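Local coordinates for pectinesterase (PDB 1GQ8), which hydrolyses the methyl esters of galacturonic acid units in pectin, releasing methanol and modifying the plant cell wall, at residues A[82-86]-A[113-118]; A[75-79]-A[110-114]; A[48-54]-A[87-93]. All coordinates share one frame. Residue numbers count along the deposited sequence, not the author numbering.

Contact 1 (A[82-86]-A[113-118])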
ATOM      1  N   THR A  82      -5.221 -18.626  -4.129  1.00 11.37           N
ATOM      2  CA  THR A  82      -5.927 -17.574  -4.866  1.00 10.25           C
ATOM      3  C   THR A  82      -5.223 -16.272  -4.475  1.00  9.93           C
ATOM      4  O   THR A  82      -4.498 -16.241  -3.479  1.00  8.41           O
ATOM      5  CB  THR A  82      -7.428 -17.464  -4.475  1.00 11.47           C
ATOM      6  OG1 THR A  82      -7.548 -17.022  -3.117  1.00 10.69           O
ATOM      7  CG2 THR A  82      -8.128 -18.806  -4.631  1.00 12.27           C
ATOM      8  N   THR A  83      -5.417 -15.210  -5.252  1.00  9.46           N
ATOM      9  CA  THR A  83      -4.779 -13.926  -4.945  1.00  9.46           C
ATOM     10  C   THR A  83      -5.163 -13.448  -3.545  1.00  8.41           C
ATOM     11  O   THR A  83      -4.307 -13.053  -2.754  1.00  8.04           O
ATOM     12  CB  THR A  83      -5.179 -12.838  -5.971  1.00  9.65           C
ATOM     13  OG1 THR A  83      -4.712 -13.212  -7.274  1.00 10.51           O
ATOM     14  CG2 THR A  83      -4.570 -11.492  -5.591  1.00 10.50           C
ATOM     15  N   PHE A  84      -6.460 -13.490  -3.251  1.00  9.18           N
ATOM     16  CA  PHE A  84      -6.999 -13.064  -1.961  1.00  9.02           C
ATOM     17  C   PHE A  84      -6.398 -13.834  -0.774  1.00  9.01           C
ATOM     18  O   PHE A  84      -6.043 -13.235   0.246  1.00  9.01           O
ATOM     19  CB  PHE A  84      -8.531 -13.219  -2.003  1.00 10.61           C
ATOM     20  CG  PHE A  84      -9.254 -12.690  -0.784  1.00 11.23           C
ATOM     21  CD1 PHE A  84      -9.427 -13.487   0.343  1.00 11.71           C
ATOM     22  CD2 PHE A  84      -9.805 -11.413  -0.787  1.00 11.86           C
ATOM     23  CE1 PHE A  84     -10.143 -13.023   1.447  1.00 11.91           C
ATOM     24  CE2 PHE A  84     -10.523 -10.937   0.312  1.00 12.83           C
ATOM     25  CZ  PHE A  84     -10.693 -11.747   1.431  1.00 12.61           C
ATOM     26  N   ASN A  85      -6.264 -15.151  -0.914  1.00  9.02           N
ATOM     27  CA  ASN A  85      -5.724 -15.995   0.161  1.00  9.46           C
ATOM     28  C   ASN A  85      -4.194 -16.082   0.260  1.00  8.57           C
ATOM     29  O   ASN A  85      -3.671 -16.719   1.177  1.00  9.76           O
ATOM     30  CB  ASN A  85      -6.281 -17.422   0.032  1.00 12.25           C
ATOM     31  CG  ASN A  85      -7.745 -17.527   0.429  1.00 14.69           C
ATOM     32  OD1 ASN A  85      -8.437 -18.474   0.040  1.00 18.69           O
ATOM     33  ND2 ASN A  85      -8.221 -16.572   1.218  1.00 14.03           N
ATOM     34  N   SER A  86      -3.470 -15.442  -0.655  1.00  6.93           N
ATOM     35  CA  SER A  86      -2.002 -15.514  -0.636  1.00  6.14           C
ATOM     36  C   SER A  86      -1.279 -14.551   0.313  1.00  6.19           C
ATOM     37  O   SER A  86      -0.061 -14.650   0.494  1.00  4.69           O
ATOM     38  CB  SER A  86      -1.448 -15.300  -2.050  1.00  5.10           C
ATOM     39  OG  SER A  86      -1.597 -13.949  -2.451  1.00  6.15           O
ATOM     40  N   GLN A 113       1.074 -13.750  -8.882  1.00  8.67           N
ATOM     41  CA  GLN A 113       0.454 -13.096  -7.719  1.00  7.81           C
ATOM     42  C   GLN A 113       0.827 -13.691  -6.353  1.00  8.00           C
ATOM     43  O   GLN A 113       0.564 -14.864  -6.081  1.00  8.71           O
ATOM     44  CB  GLN A 113      -1.076 -13.081  -7.862  1.00  8.72           C
ATOM     45  CG  GLN A 113      -1.593 -12.384  -9.118  1.00 10.98           C
ATOM     46  CD  GLN A 113      -1.936 -13.359 -10.237  1.00 11.63           C
ATOM     47  OE1 GLN A 113      -1.175 -14.281 -10.532  1.00 12.22           O
ATOM     48  NE2 GLN A 113      -3.083 -13.148 -10.870  1.00 15.44           N
ATOM     49  N   ALA A 114       1.422 -12.861  -5.496  1.00  6.40           N
ATOM     50  CA  ALA A 114       1.847 -13.263  -4.150  1.00  6.45           C
ATOM     51  C   ALA A 114       1.870 -12.028  -3.235  1.00  5.87           C
ATOM     52  O   ALA A 114       2.850 -11.282  -3.194  1.00  4.68           O
ATOM     53  CB  ALA A 114       3.226 -13.905  -4.214  1.00  5.58           C
ATOM     54  N   VAL A 115       0.786 -11.845  -2.486  1.00  4.50           N
ATOM     55  CA  VAL A 115       0.598 -10.691  -1.601  1.00  3.50           C
ATOM     56  C   VAL A 115       1.346 -10.658  -0.260  1.00  4.53           C
ATOM     57  O   VAL A 115       1.435 -11.668   0.442  1.00  3.69           O
ATOM     58  CB  VAL A 115      -0.924 -10.512  -1.314  1.00  4.17           C
ATOM     59  CG1 VAL A 115      -1.174  -9.287  -0.440  1.00  4.15           C
ATOM     60  CG2 VAL A 115      -1.686 -10.405  -2.638  1.00  4.88           C
ATOM     61  N   ALA A 116       1.869  -9.482   0.090  1.00  3.42           N
ATOM     62  CA  ALA A 116       2.568  -9.290   1.363  1.00  3.58           C
ATOM     63  C   ALA A 116       1.572  -8.818   2.434  1.00  4.44           C
ATOM     64  O   ALA A 116       1.538  -9.365   3.544  1.00  3.75           O
ATOM     65  CB  ALA A 116       3.701  -8.264   1.205  1.00  3.76           C
ATOM     66  N   LEU A 117       0.766  -7.806   2.101  1.00  3.73           N
ATOM     67  CA  LEU A 117      -0.243  -7.263   3.028  1.00  4.04           C
ATOM     68  C   LEU A 117      -1.574  -6.956   2.336  1.00  4.14           C
ATOM     69  O   LEU A 117      -1.593  -6.277   1.309  1.00  4.01           O
ATOM     70  CB  LEU A 117       0.265  -5.964   3.683  1.00  4.60           C
ATOM     71  CG  LEU A 117      -0.748  -5.149   4.515  1.00  5.86           C
ATOM     72  CD1 LEU A 117      -1.152  -5.928   5.762  1.00  6.19           C
ATOM     73  CD2 LEU A 117      -0.134  -3.811   4.923  1.00  6.04           C
ATOM     74  N   ARG A 118      -2.674  -7.471   2.893  1.00  2.85           N
ATOM     75  CA  ARG A 118      -4.027  -7.209   2.374  1.00  4.58           C
ATOM     76  C   ARG A 118      -4.803  -6.485   3.477  1.00  5.35           C
ATOM     77  O   ARG A 118      -4.825  -6.944   4.621  1.00  4.84           O
ATOM     78  CB  ARG A 118      -4.762  -8.512   2.008  1.00  4.47           C
ATOM     79  CG  ARG A 118      -6.289  -8.338   1.883  1.00  5.82           C
ATOM     80  CD  ARG A 118      -6.990  -9.470   1.111  1.00  7.04           C
ATOM     81  NE  ARG A 118      -6.834 -10.793   1.716  1.00  7.74           N
ATOM     82  CZ  ARG A 118      -7.511 -11.240   2.772  1.00  7.92           C
ATOM     83  NH1 ARG A 118      -8.416 -10.478   3.378  1.00  8.33           N
ATOM     84  NH2 ARG A 118      -7.284 -12.471   3.220  1.00  9.23           N
TER
HETATM   85  O   HOH W   1      -5.714 -11.643  -9.426  1.00 21.24           O

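Contact 2 (A[75-79]-A[110-114])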
ATOM      1  N   LYS A  75       3.082 -17.810   0.114  1.00  7.73           N
ATOM      2  CA  LYS A  75       1.952 -18.387  -0.626  1.00  7.86           C
ATOM      3  C   LYS A  75       1.809 -17.657  -1.965  1.00  7.38           C
ATOM      4  O   LYS A  75       2.034 -16.447  -2.039  1.00  7.24           O
ATOM      5  CB  LYS A  75       0.652 -18.261   0.180  1.00  8.71           C
ATOM      6  CG  LYS A  75       0.641 -19.046   1.491  1.00 13.74           C
ATOM      7  CD  LYS A  75      -0.741 -19.044   2.141  1.00 18.30           C
ATOM      8  CE  LYS A  75      -1.768 -19.787   1.285  1.00 20.87           C
ATOM      9  NZ  LYS A  75      -3.131 -19.812   1.901  1.00 23.63           N
ATOM     10  N   ASN A  76       1.428 -18.382  -3.020  1.00  7.36           N
ATOM     11  CA  ASN A  76       1.293 -17.774  -4.348  1.00  7.14           C
ATOM     12  C   ASN A  76       0.305 -18.497  -5.275  1.00  8.53           C
ATOM     13  O   ASN A  76      -0.102 -19.626  -5.005  1.00  9.17           O
ATOM     14  CB  ASN A  76       2.674 -17.693  -5.011  1.00  7.49           C
ATOM     15  CG  ASN A  76       3.280 -19.065  -5.280  1.00  8.27           C
ATOM     16  OD1 ASN A  76       3.007 -19.685  -6.309  1.00  8.27           O
ATOM     17  ND2 ASN A  76       4.096 -19.550  -4.344  1.00  8.31           N
ATOM     18  N   VAL A  77      -0.072 -17.836  -6.371  1.00  8.09           N
ATOM     19  CA  VAL A  77      -1.022 -18.397  -7.335  1.00  9.73           C
ATOM     20  C   VAL A  77      -0.441 -19.512  -8.213  1.00 10.46           C
ATOM     21  O   VAL A  77      -1.138 -20.473  -8.552  1.00 10.84           O
ATOM     22  CB  VAL A  77      -1.605 -17.276  -8.243  1.00  9.57           C
ATOM     23  CG1 VAL A  77      -2.359 -17.877  -9.423  1.00 10.76           C
ATOM     24  CG2 VAL A  77      -2.547 -16.401  -7.431  1.00 11.29           C
ATOM     25  N   GLN A  78       0.828 -19.388  -8.585  1.00 10.97           N
ATOM     26  CA  GLN A  78       1.466 -20.405  -9.419  1.00 13.58           C
ATOM     27  C   GLN A  78       1.426 -21.777  -8.741  1.00 13.53           C
ATOM     28  O   GLN A  78       1.304 -22.808  -9.410  1.00 13.56           O
ATOM     29  CB  GLN A  78       2.920 -20.010  -9.709  1.00 15.81           C
ATOM     30  CG  GLN A  78       3.698 -21.006 -10.563  1.00 20.79           C
ATOM     31  CD  GLN A  78       3.126 -21.160 -11.959  1.00 23.48           C
ATOM     32  OE1 GLN A  78       2.935 -20.179 -12.677  1.00 26.05           O
ATOM     33  NE2 GLN A  78       2.857 -22.398 -12.354  1.00 27.79           N
ATOM     34  N   ASP A  79       1.512 -21.785  -7.412  1.00 13.22           N
ATOM     35  CA  ASP A  79       1.503 -23.034  -6.655  1.00 13.80           C
ATOM     36  C   ASP A  79       0.125 -23.515  -6.188  1.00 13.36           C
ATOM     37  O   ASP A  79       0.026 -24.581  -5.582  1.00 15.23           O
ATOM     38  CB  ASP A  79       2.444 -22.945  -5.441  1.00 13.55           C
ATOM     39  CG  ASP A  79       3.917 -22.839  -5.836  1.00 15.43           C
ATOM     40  OD1 ASP A  79       4.271 -23.227  -6.968  1.00 16.69           O
ATOM     41  OD2 ASP A  79       4.729 -22.380  -5.003  1.00 16.49           O
ATOM     42  N   ALA A 110       8.769 -15.245 -10.625  1.00 11.94           N
ATOM     43  CA  ALA A 110       8.270 -16.383 -11.391  1.00 11.97           C
ATOM     44  C   ALA A 110       7.015 -17.067 -10.844  1.00 11.95           C
ATOM     45  O   ALA A 110       6.454 -17.937 -11.513  1.00 11.66           O
ATOM     46  CB  ALA A 110       9.380 -17.413 -11.553  1.00 13.46           C
ATOM     47  N   LYS A 111       6.572 -16.678  -9.650  1.00 10.38           N
ATOM     48  CA  LYS A 111       5.387 -17.288  -9.035  1.00 11.09           C
ATOM     49  C   LYS A 111       4.087 -16.493  -9.203  1.00 10.76           C
ATOM     50  O   LYS A 111       3.053 -16.860  -8.641  1.00  9.62           O
ATOM     51  CB  LYS A 111       5.634 -17.528  -7.542  1.00 11.38           C
ATOM     52  CG  LYS A 111       6.750 -18.519  -7.222  1.00 13.21           C
ATOM     53  CD  LYS A 111       6.379 -19.942  -7.621  1.00 13.42           C
ATOM     54  CE  LYS A 111       7.491 -20.918  -7.256  1.00 14.37           C
ATOM     55  NZ  LYS A 111       7.189 -22.298  -7.727  1.00 15.02           N
ATOM     56  N   HIS A 112       4.139 -15.412  -9.974  1.00 11.03           N
ATOM     57  CA  HIS A 112       2.962 -14.579 -10.219  1.00 11.32           C
ATOM     58  C   HIS A 112       2.394 -13.928  -8.950  1.00  9.54           C
ATOM     59  O   HIS A 112       3.149 -13.596  -8.043  1.00  7.23           O
ATOM     60  CB  HIS A 112       1.884 -15.400 -10.930  1.00 16.52           C
ATOM     61  CG  HIS A 112       2.338 -15.977 -12.234  1.00 22.14           C
ATOM     62  ND1 HIS A 112       2.940 -15.216 -13.213  1.00 25.39           N
ATOM     63  CD2 HIS A 112       2.288 -17.241 -12.718  1.00 24.92           C
ATOM     64  CE1 HIS A 112       3.244 -15.986 -14.243  1.00 26.77           C
ATOM     65  NE2 HIS A 112       2.858 -17.220 -13.968  1.00 26.63           N
ATOM     66  N   GLN A 113       1.074 -13.750  -8.882  1.00  8.67           N
ATOM     67  CA  GLN A 113       0.454 -13.096  -7.719  1.00  7.81           C
ATOM     68  C   GLN A 113       0.827 -13.691  -6.353  1.00  8.00           C
ATOM     69  O   GLN A 113       0.564 -14.864  -6.081  1.00  8.71           O
ATOM     70  CB  GLN A 113      -1.076 -13.081  -7.862  1.00  8.72           C
ATOM     71  CG  GLN A 113      -1.593 -12.384  -9.118  1.00 10.98           C
ATOM     72  CD  GLN A 113      -1.936 -13.359 -10.237  1.00 11.63           C
ATOM     73  OE1 GLN A 113      -1.175 -14.281 -10.532  1.00 12.22           O
ATOM     74  NE2 GLN A 113      -3.083 -13.148 -10.870  1.00 15.44           N
ATOM     75  N   ALA A 114       1.422 -12.861  -5.496  1.00  6.40           N
ATOM     76  CA  ALA A 114       1.847 -13.263  -4.150  1.00  6.45           C
ATOM     77  C   ALA A 114       1.870 -12.028  -3.235  1.00  5.87           C
ATOM     78  O   ALA A 114       2.850 -11.282  -3.194  1.00  4.68           O
ATOM     79  CB  ALA A 114       3.226 -13.905  -4.214  1.00  5.58           C
TER

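Contact 3 (A[48-54]-A[87-93])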
ATOM      1  N   GLU A  48       5.130 -17.098   9.585  1.00  7.05           N
ATOM      2  CA  GLU A  48       3.727 -17.456   9.784  1.00  7.35           C
ATOM      3  C   GLU A  48       2.795 -16.544   8.982  1.00  7.82           C
ATOM      4  O   GLU A  48       3.183 -15.438   8.606  1.00  7.81           O
ATOM      5  CB  GLU A  48       3.370 -17.333  11.277  1.00  7.33           C
ATOM      6  CG  GLU A  48       3.538 -15.905  11.837  1.00  5.68           C
ATOM      7  CD  GLU A  48       3.225 -15.777  13.328  1.00  5.57           C
ATOM      8  OE1 GLU A  48       2.098 -16.122  13.743  1.00  4.97           O
ATOM      9  OE2 GLU A  48       4.106 -15.316  14.089  1.00  4.78           O
ATOM     10  N   ASN A  49       1.582 -17.023   8.702  1.00  7.91           N
ATOM     11  CA  ASN A  49       0.569 -16.210   8.021  1.00  8.67           C
ATOM     12  C   ASN A  49      -0.322 -15.739   9.176  1.00  8.27           C
ATOM     13  O   ASN A  49      -0.679 -16.540  10.040  1.00  9.65           O
ATOM     14  CB  ASN A  49      -0.279 -17.037   7.034  1.00  9.47           C
ATOM     15  CG  ASN A  49       0.476 -17.413   5.762  1.00 11.32           C
ATOM     16  OD1 ASN A  49       1.202 -18.408   5.725  1.00 13.84           O
ATOM     17  ND2 ASN A  49       0.305 -16.611   4.711  1.00 11.19           N
ATOM     18  N   VAL A  50      -0.672 -14.456   9.204  1.00  6.43           N
ATOM     19  CA  VAL A  50      -1.503 -13.920  10.287  1.00  6.00           C
ATOM     20  C   VAL A  50      -2.821 -13.346   9.778  1.00  6.89           C
ATOM     21  O   VAL A  50      -2.857 -12.683   8.744  1.00  6.91           O
ATOM     22  CB  VAL A  50      -0.758 -12.799  11.060  1.00  5.28           C
ATOM     23  CG1 VAL A  50      -1.573 -12.369  12.275  1.00  7.36           C
ATOM     24  CG2 VAL A  50       0.623 -13.280  11.482  1.00  6.26           C
ATOM     25  N   ASP A  51      -3.903 -13.605  10.512  1.00  6.66           N
ATOM     26  CA  ASP A  51      -5.227 -13.110  10.142  1.00  8.18           C
ATOM     27  C   ASP A  51      -5.874 -12.360  11.312  1.00  7.23           C
ATOM     28  O   ASP A  51      -5.857 -12.841  12.443  1.00  7.98           O
ATOM     29  CB  ASP A  51      -6.124 -14.286   9.724  1.00 12.35           C
ATOM     30  CG  ASP A  51      -7.512 -13.846   9.284  1.00 17.18           C
ATOM     31  OD1 ASP A  51      -7.623 -13.119   8.271  1.00 22.13           O
ATOM     32  OD2 ASP A  51      -8.496 -14.229   9.952  1.00 20.88           O
ATOM     33  N   VAL A  52      -6.412 -11.171  11.032  1.00  5.92           N
ATOM     34  CA  VAL A  52      -7.105 -10.347  12.034  1.00  6.02           C
ATOM     35  C   VAL A  52      -8.529 -10.194  11.484  1.00  6.00           C
ATOM     36  O   VAL A  52      -8.809  -9.271  10.711  1.00  5.52           O
ATOM     37  CB  VAL A  52      -6.450  -8.946  12.171  1.00  6.00           C
ATOM     38  CG1 VAL A  52      -7.094  -8.175  13.328  1.00  7.22           C
ATOM     39  CG2 VAL A  52      -4.943  -9.089  12.397  1.00  6.69           C
ATOM     40  N   PRO A  53      -9.445 -11.100  11.875  1.00  6.64           N
ATOM     41  CA  PRO A  53     -10.845 -11.103  11.424  1.00  7.06           C
ATOM     42  C   PRO A  53     -11.766  -9.939  11.820  1.00  7.17           C
ATOM     43  O   PRO A  53     -11.426  -9.111  12.663  1.00  7.26           O
ATOM     44  CB  PRO A  53     -11.354 -12.459  11.911  1.00  7.83           C
ATOM     45  CG  PRO A  53     -10.624 -12.631  13.201  1.00  8.38           C
ATOM     46  CD  PRO A  53      -9.210 -12.174  12.859  1.00  7.69           C
ATOM     47  N   LYS A  54     -12.942  -9.903  11.193  1.00  8.41           N
ATOM     48  CA  LYS A  54     -13.926  -8.839  11.406  1.00  8.25           C
ATOM     49  C   LYS A  54     -14.349  -8.510  12.839  1.00  7.44           C
ATOM     50  O   LYS A  54     -14.640  -7.352  13.134  1.00  8.45           O
ATOM     51  CB  LYS A  54     -15.180  -9.116  10.562  1.00 11.38           C
ATOM     52  CG  LYS A  54     -15.975 -10.338  10.985  1.00 15.53           C
ATOM     53  CD  LYS A  54     -17.184 -10.546  10.085  1.00 20.53           C
ATOM     54  CE  LYS A  54     -17.983 -11.772  10.503  1.00 23.36           C
ATOM     55  NZ  LYS A  54     -19.118 -12.035   9.572  1.00 26.67           N
ATOM     56  N   ALA A  87      -2.020 -13.631   0.918  1.00  6.08           N
ATOM     57  CA  ALA A  87      -1.443 -12.630   1.819  1.00  5.14           C
ATOM     58  C   ALA A  87      -0.728 -13.154   3.069  1.00  5.41           C
ATOM     59  O   ALA A  87      -1.261 -13.997   3.791  1.00  5.25           O
ATOM     60  CB  ALA A  87      -2.533 -11.643   2.239  1.00  5.10           C
ATOM     61  N   THR A  88       0.476 -12.638   3.325  1.00  6.00           N
ATOM     62  CA  THR A  88       1.238 -13.036   4.513  1.00  5.71           C
ATOM     63  C   THR A  88       0.492 -12.530   5.756  1.00  5.97           C
ATOM     64  O   THR A  88       0.371 -13.241   6.756  1.00  6.06           O
ATOM     65  CB  THR A  88       2.674 -12.456   4.479  1.00  5.69           C
ATOM     66  OG1 THR A  88       3.406 -13.049   3.394  1.00  6.64           O
ATOM     67  CG2 THR A  88       3.402 -12.747   5.788  1.00  6.52           C
ATOM     68  N   VAL A  89      -0.005 -11.296   5.686  1.00  5.69           N
ATOM     69  CA  VAL A  89      -0.782 -10.700   6.777  1.00  5.75           C
ATOM     70  C   VAL A  89      -2.075 -10.107   6.201  1.00  6.13           C
ATOM     71  O   VAL A  89      -2.040  -9.370   5.213  1.00  5.43           O
ATOM     72  CB  VAL A  89      -0.008  -9.566   7.503  1.00  6.26           C
ATOM     73  CG1 VAL A  89      -0.921  -8.873   8.510  1.00  8.00           C
ATOM     74  CG2 VAL A  89       1.212 -10.137   8.219  1.00  4.72           C
ATOM     75  N   ALA A  90      -3.209 -10.439   6.815  1.00  5.84           N
ATOM     76  CA  ALA A  90      -4.505  -9.932   6.366  1.00  6.54           C
ATOM     77  C   ALA A  90      -5.214  -9.213   7.515  1.00  7.89           C
ATOM     78  O   ALA A  90      -5.579  -9.833   8.516  1.00  8.16           O
ATOM     79  CB  ALA A  90      -5.366 -11.078   5.852  1.00  6.95           C
ATOM     80  N   ALA A  91      -5.401  -7.902   7.366  1.00  6.94           N
ATOM     81  CA  ALA A  91      -6.052  -7.086   8.392  1.00  7.21           C
ATOM     82  C   ALA A  91      -7.466  -6.684   7.963  1.00  7.55           C
ATOM     83  O   ALA A  91      -7.633  -5.846   7.076  1.00  7.77           O
ATOM     84  CB  ALA A  91      -5.212  -5.836   8.665  1.00  7.50           C
ATOM     85  N   VAL A  92      -8.476  -7.271   8.606  1.00  6.74           N
ATOM     86  CA  VAL A  92      -9.873  -6.995   8.271  1.00  7.41           C
ATOM     87  C   VAL A  92     -10.674  -6.258   9.358  1.00  5.40           C
ATOM     88  O   VAL A  92     -11.452  -5.347   9.052  1.00  5.36           O
ATOM     89  CB  VAL A  92     -10.605  -8.313   7.894  1.00  9.26           C
ATOM     90  CG1 VAL A  92     -12.057  -8.032   7.527  1.00 11.42           C
ATOM     91  CG2 VAL A  92      -9.893  -8.977   6.719  1.00 10.35           C
ATOM     92  N   GLY A  93     -10.494  -6.642  10.620  1.00  4.51           N
ATOM     93  CA  GLY A  93     -11.216  -5.981  11.701  1.00  4.82           C
ATOM     94  C   GLY A  93     -11.026  -4.470  11.716  1.00  4.74           C
ATOM     95  O   GLY A  93      -9.902  -3.982  11.619  1.00  5.73           O
TER
HETATM   96  O   HOH W   2       2.222 -15.620   2.085  1.00  7.36           O
HETATM   97  O   HOH W   3      -3.066 -14.352   6.227  1.00 26.25           O

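Contact 1 (A[82-86]-A[113-118])
Phe84 lays one face of its ring on the guanidinium of Arg118: the two planes are inclined by only 15°, their centres lie 3.6 Å apart, and Arg118 CZ sits 3.6 Å from the ring centroid, a cation-pi stack. Arg118 CD adds a CH-pi contact to the same ring. Arginine suits the place because its flat, charged end can stack on the ring while Arg118 NE donates to the backbone O of Phe84 (3.0 Å), with a weaker bond from Arg118 NH2 to that oxygen (3.3 Å). Phe84 lies in a turn within 82-86, in which Thr82 OG1 accepts from Asn85 N (3.2 Å), an ST motif, and Ser86 N and Ser86 OG both donate to Thr83 O.

Ser86 is buried, and a short hydroxyl side chain suits it because it can both donate and accept: having given its proton to Thr83 O (2.9 Å), Ser86 OG accepts from Val115 N at 3.2 Å, almost in line. Val115 packs against the turn, its CG2 lying 3.7 Å from Thr83 O and 3.6 Å from Ser86 OG.

At the other end Thr83 OG1 rests 3.7 Å from Gln113 CB, and a water 2.8 Å from Thr83 OG1 is weakly held by Gln113 NE2 (3.4 Å). Both residues probably bind substrate, and both touch Asp136, the proton donor. The position of the turn, pinned by Arg118 to strand 117-119, is thus consistent with a place in the wall of the active-site cleft on the parallel beta-helix of pectin methylesterases.

Contact 2 (A[75-79]-A[110-114])
This is a surface contact between two loops of the beta-helix, one leading from strand 69-73 to strand 89-91 and the other from strand 101-105 to strand 117-119. Backbone bonds hold them together: Val77 N donates to Gln113 O (3.1 Å), and Gln78 N more weakly to Lys111 O (3.4 Å). Asn76 shapes the first loop. Its OD1 accepts from Asp79 N at 2.8 Å, an Asx motif, while Asn76 ND2 donates to Asp79 OD2 at 3.0 Å, so the carboxylate is held where Asp79 OD1 can form a salt bridge with Lys111 NZ (3.2 Å). The long lysine chain suits this span, with Lys111 CB packed 3.6 Å from Asn76 CG. Nearer the cleft, Val77 CG2 lies 3.7 Å from Gln113 CB, an apolar contact with the aliphatic part of Gln113, whose side chain also touches Gln135 and Asp136. In this parallel beta-helix the two loops, from successive coils, probably help to build the substrate cleft, where Gln113 probably binds pectin.

Contact 3 (A[48-54]-A[87-93])
The CA-to-CB bond of Glu48 points away from 87-93, and its carboxylate bonds to Ser23 OG and Val22 N. Asn49 can reach across instead: Asn49 ND2 donates to Ala87 O (3.2 Å), and Asn49 CA makes a CA-H...O contact with Thr88 O (3.2 Å). From Val50 the two segments run as parallel strands, the axes of 50-52 and 89-91 approaching to 4.9 Å at an angle of 2°. Val50 N donates to Thr88 O (2.9 Å) and Val50 O accepts from Ala90 N (3.0 Å), the ladder that continues with Val52 N to Ala90 O (3.0 Å). Val50 and Val52, beta-branched and buried, point to the same face as Val89 and Ala91; Asp51 takes the other face beside Ala90, where an exposed carboxylate is tolerated. Val52 O accepts from Val92 N (2.9 Å) and Gly93 N (3.1 Å) as the strands end. Past Pro53, Lys54 CA and Gly93 CA come within 3.9 Å; a beta carbon on Gly93 would clash with Pro53 O. Strand 50-52 is the first of its sheet, and 89-91 is bonded on its other side to strand 117-119, while Val89 packs inward on Ile71 of strand 69-73 and Phe103 of strand 101-105.

Following the chain, 48-54 comes first and waits until 87-93, one coil later, to close contact 3. Between them the chain passes through strands 59-63 and 69-73, then through 75-79 and 82-86, which pair only later with 110-114 and 113-118. Contacts 1 and 2 therefore both cross contact 3, while the loop of contact 1 begins later than that of contact 2 and both end on a shared stretch containing Gln113 and Ala114. Strand 89-91 meets 117-119 through Arg118 and Ala91, joining contact 3 to contact 1 in one sheet. Lys75 NZ bonds Asn85 O within the one loop between strands 69-73 and 89-91, linking its part in contact 2 to its turn in contact 1.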